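Local coordinates for protein phosphoribosylformylglycinamidine synthase, purS subunit (Thermotoga maritima, PDB 1VQ3) that is the small PurS subunit of a multi-subunit enzyme complex, an alpha+beta protein with an antiparallel sheet and two helices, found here as an assembly of four chains, at residues G33-I36 with E37-L40; K75-E79 with L80-P84. All coordinates share one frame; numbering follows the deposited sequence.

Contact 1: G33-I36 with E37-L40; sequences GETI and ERVL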
loop_
_atom_site.group_PDB
_atom_site.type_symbol
_atom_site.label_atom_id
_atom_site.label_comp_id
_atom_site.label_asym_id
_atom_site.label_seq_id
_atom_site.Cartn_x
_atom_site.Cartn_y
_atom_site.Cartn_z
ATOM N N GLY C 33 10.043 -10.850 -12.834
ATOM C CA GLY C 33 10.321 -10.092 -11.599
ATOM C C GLY C 33 11.495 -10.582 -10.790
ATOM O O GLY C 33 12.305 -9.796 -10.303
ATOM N N GLU C 34 11.594 -11.902 -10.643
ATOM C CA GLU C 34 12.708 -12.505 -9.954
ATOM C C GLU C 34 14.012 -12.154 -10.635
ATOM O O GLU C 34 14.966 -11.801 -9.975
ATOM C CB GLU C 34 12.567 -14.022 -9.958
ATOM C CG GLU C 34 11.369 -14.534 -9.202
ATOM C CD GLU C 34 11.212 -16.044 -9.357
ATOM O OE1 GLU C 34 12.086 -16.695 -10.008
ATOM O OE2 GLU C 34 10.202 -16.558 -8.857
ATOM N N THR C 35 14.054 -12.237 -11.960
ATOM C CA THR C 35 15.268 -11.860 -12.677
ATOM C C THR C 35 15.626 -10.416 -12.388
ATOM O O THR C 35 16.789 -10.126 -12.086
ATOM C CB THR C 35 15.112 -12.101 -14.197
ATOM O OG1 THR C 35 14.970 -13.503 -14.421
ATOM C CG2 THR C 35 16.365 -11.746 -14.980
ATOM N N ILE C 36 14.636 -9.522 -12.504
ATOM C CA ILE C 36 14.864 -8.094 -12.259
ATOM C C ILE C 36 15.342 -7.850 -10.840
ATOM O O ILE C 36 16.365 -7.156 -10.634
ATOM C CB ILE C 36 13.614 -7.280 -12.568
ATOM C CG1 ILE C 36 13.338 -7.300 -14.061
ATOM C CG2 ILE C 36 13.752 -5.852 -12.051
ATOM C CD1 ILE C 36 11.907 -6.979 -14.393
ATOM N N GLU C 37 14.664 -8.436 -9.856
ATOM C CA GLU C 37 15.097 -8.308 -8.463
ATOM C C GLU C 37 16.596 -8.707 -8.281
ATOM O O GLU C 37 17.374 -8.046 -7.594
ATOM C CB GLU C 37 14.191 -9.139 -7.553
ATOM C CG GLU C 37 14.612 -9.137 -6.101
ATOM C CD GLU C 37 13.578 -9.704 -5.147
ATOM O OE1 GLU C 37 12.370 -9.628 -5.413
ATOM O OE2 GLU C 37 14.005 -10.209 -4.095
ATOM N N ARG C 38 16.982 -9.799 -8.919
ATOM C CA ARG C 38 18.316 -10.350 -8.751
ATOM C C ARG C 38 19.382 -9.427 -9.367
ATOM O O ARG C 38 20.445 -9.230 -8.782
ATOM C CB ARG C 38 18.345 -11.739 -9.377
ATOM C CG ARG C 38 19.633 -12.528 -9.186
ATOM C CD ARG C 38 19.689 -13.773 -10.092
ATOM N NE ARG C 38 18.380 -14.453 -10.193
ATOM C CZ ARG C 38 17.755 -14.823 -11.334
ATOM N NH1 ARG C 38 18.283 -14.608 -12.544
ATOM N NH2 ARG C 38 16.581 -15.433 -11.255
ATOM N N VAL C 39 19.064 -8.816 -10.512
ATOM C CA VAL C 39 19.929 -7.784 -11.104
ATOM C C VAL C 39 20.064 -6.584 -10.172
ATOM O O VAL C 39 21.178 -6.091 -9.909
ATOM C CB VAL C 39 19.403 -7.312 -12.477
ATOM C CG1 VAL C 39 20.271 -6.196 -13.028
ATOM C CG2 VAL C 39 19.362 -8.467 -13.433
ATOM N N LEU C 40 18.942 -6.100 -9.645
ATOM C CA LEU C 40 19.039 -4.956 -8.759
ATOM C C LEU C 40 19.902 -5.258 -7.544
ATOM O O LEU C 40 20.778 -4.490 -7.177
ATOM C CB LEU C 40 17.656 -4.432 -8.369
ATOM C CG LEU C 40 16.774 -3.854 -9.519
ATOM C CD1 LEU C 40 15.387 -3.524 -9.009
ATOM C CD2 LEU C 40 17.383 -2.636 -10.129
HETATM O O HOH W 1 13.922 -16.240 -12.497
#
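R38 folds back along its own helix over T35, so that CA of T35 lies 3.8 Å above one face of the guanidinium, toward its rim. CG leaves anti to the backbone N (chi1 -175°), and a bend at chi3 (-39°) brings the flat group back toward the preceding turn. OG1 of T35 stands 4.0 Å from NH1 of R38 and is hydrogen-bonded to the carbonyl of P31, one turn earlier. Water 1 lies in the guanidinium plane at its edge; it donates to OE1 of E34 at 3.1 Å and accepts a weak bond from NH2 of R38. E34 and R38 thus meet through the water, without direct contact of their charged atoms; the salt bridge of E34 is with R29. OE1 of E37 accepts a hydrogen bond from the backbone N of L51. Four successive i to i+4 backbone bonds mark regular alpha-helix within helix 31-43, from E37 N to G33 O at 2.8 Å through to L40 N to I36 O at 3.0 Å. CG2 of V39 passes 3.3 Å from the carbonyl O of T35. Apolar contact follows the same spacing: the I36 and L40 side chains run alongside each other in one direction, with CG2 of I36 4.2 Å from CD1 of L40. Both also pack on L51 of strand 51-62, and in the second subunit I36 meets L81 while L40 meets L80.

Contact 2: K75-E79 with L80-P84; sequences KACEE and LLVNP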
loop_
_atom_site.group_PDB
_atom_site.type_symbol
_atom_site.label_atom_id
_atom_site.label_comp_id
_atom_site.label_asym_id
_atom_site.label_seq_id
_atom_site.Cartn_x
_atom_site.Cartn_y
_atom_site.Cartn_z
ATOM N N LYS C 75 -15.665 -2.641 -16.817
ATOM C CA LYS C 75 -16.057 -3.478 -17.960
ATOM C C LYS C 75 -14.879 -3.811 -18.875
ATOM O O LYS C 75 -14.736 -4.960 -19.367
ATOM C CB LYS C 75 -17.183 -2.799 -18.759
ATOM C CG LYS C 75 -18.458 -2.647 -18.005
ATOM N N ALA C 76 -14.025 -2.811 -19.129
ATOM C CA ALA C 76 -12.802 -3.032 -19.946
ATOM C C ALA C 76 -11.913 -4.101 -19.340
ATOM O O ALA C 76 -11.383 -4.936 -20.036
ATOM C CB ALA C 76 -11.992 -1.770 -20.135
ATOM N N CYS C 77 -11.753 -4.069 -18.029
ATOM C CA CYS C 77 -10.916 -5.054 -17.348
ATOM C C CYS C 77 -11.520 -6.446 -17.444
ATOM O O CYS C 77 -10.822 -7.402 -17.692
ATOM C CB CYS C 77 -10.730 -4.654 -15.872
ATOM S SG CYS C 77 -9.789 -3.140 -15.676
ATOM N N GLU C 78 -12.806 -6.554 -17.157
ATOM C CA GLU C 78 -13.516 -7.835 -17.224
ATOM C C GLU C 78 -13.491 -8.423 -18.632
ATOM O O GLU C 78 -13.253 -9.617 -18.793
ATOM C CB GLU C 78 -14.958 -7.645 -16.836
ATOM C CG GLU C 78 -15.157 -7.575 -15.351
ATOM C CD GLU C 78 -16.600 -7.309 -14.978
ATOM O OE1 GLU C 78 -17.392 -6.903 -15.858
ATOM O OE2 GLU C 78 -16.932 -7.466 -13.791
ATOM N N GLU C 79 -13.693 -7.571 -19.640
ATOM C CA GLU C 79 -13.892 -8.054 -21.008
ATOM C C GLU C 79 -12.606 -8.326 -21.708
ATOM O O GLU C 79 -12.576 -9.045 -22.701
ATOM C CB GLU C 79 -14.685 -7.053 -21.815
ATOM C CG GLU C 79 -16.115 -6.906 -21.335
ATOM C CD GLU C 79 -17.084 -7.883 -22.001
ATOM O OE1 GLU C 79 -16.666 -8.932 -22.554
ATOM O OE2 GLU C 79 -18.285 -7.573 -21.986
ATOM N N LEU C 80 -11.524 -7.714 -21.239
ATOM C CA LEU C 80 -10.298 -7.817 -21.945
ATOM C C LEU C 80 -9.035 -7.591 -21.124
ATOM O O LEU C 80 -8.119 -8.347 -21.243
ATOM C CB LEU C 80 -10.313 -6.846 -23.101
ATOM C CG LEU C 80 -9.150 -6.934 -24.080
ATOM C CD1 LEU C 80 -9.243 -8.186 -24.963
ATOM C CD2 LEU C 80 -9.104 -5.700 -24.938
ATOM N N LEU C 81 -8.959 -6.530 -20.345
ATOM C CA LEU C 81 -7.637 -6.102 -19.843
ATOM C C LEU C 81 -7.045 -7.028 -18.763
ATOM O O LEU C 81 -5.830 -7.180 -18.673
ATOM C CB LEU C 81 -7.685 -4.665 -19.363
ATOM C CG LEU C 81 -8.106 -3.677 -20.427
ATOM C CD1 LEU C 81 -8.148 -2.274 -19.828
ATOM C CD2 LEU C 81 -7.231 -3.759 -21.684
ATOM N N VAL C 82 -7.905 -7.665 -17.977
ATOM C CA VAL C 82 -7.471 -8.498 -16.855
ATOM C C VAL C 82 -7.932 -9.957 -17.030
ATOM O O VAL C 82 -9.109 -10.229 -17.292
ATOM C CB VAL C 82 -8.013 -7.924 -15.510
ATOM C CG1 VAL C 82 -7.448 -8.666 -14.323
ATOM C CG2 VAL C 82 -7.636 -6.422 -15.368
ATOM N N ASN C 83 -6.984 -10.868 -16.870
ATOM C CA ASN C 83 -7.288 -12.289 -16.848
ATOM C C ASN C 83 -7.693 -12.613 -15.430
ATOM O O ASN C 83 -6.847 -12.617 -14.556
ATOM C CB ASN C 83 -6.050 -13.093 -17.247
ATOM C CG ASN C 83 -6.328 -14.609 -17.403
ATOM O OD1 ASN C 83 -7.114 -15.191 -16.663
ATOM N ND2 ASN C 83 -5.646 -15.239 -18.350
ATOM N N PRO C 84 -8.951 -12.954 -15.196
ATOM C CA PRO C 84 -9.461 -13.100 -13.834
ATOM C C PRO C 84 -8.883 -14.296 -13.051
ATOM O O PRO C 84 -8.943 -14.324 -11.821
ATOM C CB PRO C 84 -10.956 -13.318 -14.046
ATOM C CG PRO C 84 -11.092 -13.799 -15.384
ATOM C CD PRO C 84 -9.951 -13.346 -16.203
HETATM O O HOH W 2 -10.660 -10.328 -19.458
#
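A76 O receives two backbone N-H groups at the end of helix 66-81. L81 N donates to A76 O at 2.9 Å, nearly straight at 167°, whereas the bond from L80 N is weak, bent to 130°. V82 N then reaches C77 O at 2.9 Å, in the carbonyl plane and on a lone pair, so two successive i to i+5 bonds widen the last turn. Water 2 sits 2.8 Å from E78 O and 2.7 Å from V82 O, placed to donate to either, though it has other acceptors in reach. OE2 of E78 is hydrogen-bonded to ND1 of H11 of the third subunit, a histidine of the expression tag. Apolar contacts keep the five-residue spacing. CB of A76 meets CD1 of L81 at 3.9 Å, and CG2 of V82 comes 3.6 Å from CB of C77, with SG slightly farther off. That branch of V82 is anti to its carbonyl carbon (chi1 -173° for CG1), which puts it beside the backbone N and against C77. C77 and V82 pack together on Y89, L81 on I20, and A76 on L40 of the second subunit. Widening to i to i+5 bonds is typical of a pi-type turn, here closing a helix that lies against an antiparallel sheet.

From the N terminus the chain runs through strand 15-24 into helix 31-43, where contact 1 joins successive turns; after strand 51-62 it enters helix 66-81, where contact 2 joins the last turns to the exit toward strand 87-93. Neither closes a long loop, each spanning only a turn or so of chain, and they follow in series, neither nested nor crossed. The centres of contact 1 and contact 2 are about 28 Å apart, and the nearest atoms of contact 1 and contact 2 about 17 Å apart. Contact 1 lies against strand 51-62 and contact 2 against strands 15-24 and 87-93 of the same sheet. Across the subunit boundary helix 31-43 meets the end of helix 66-81 of the second subunit.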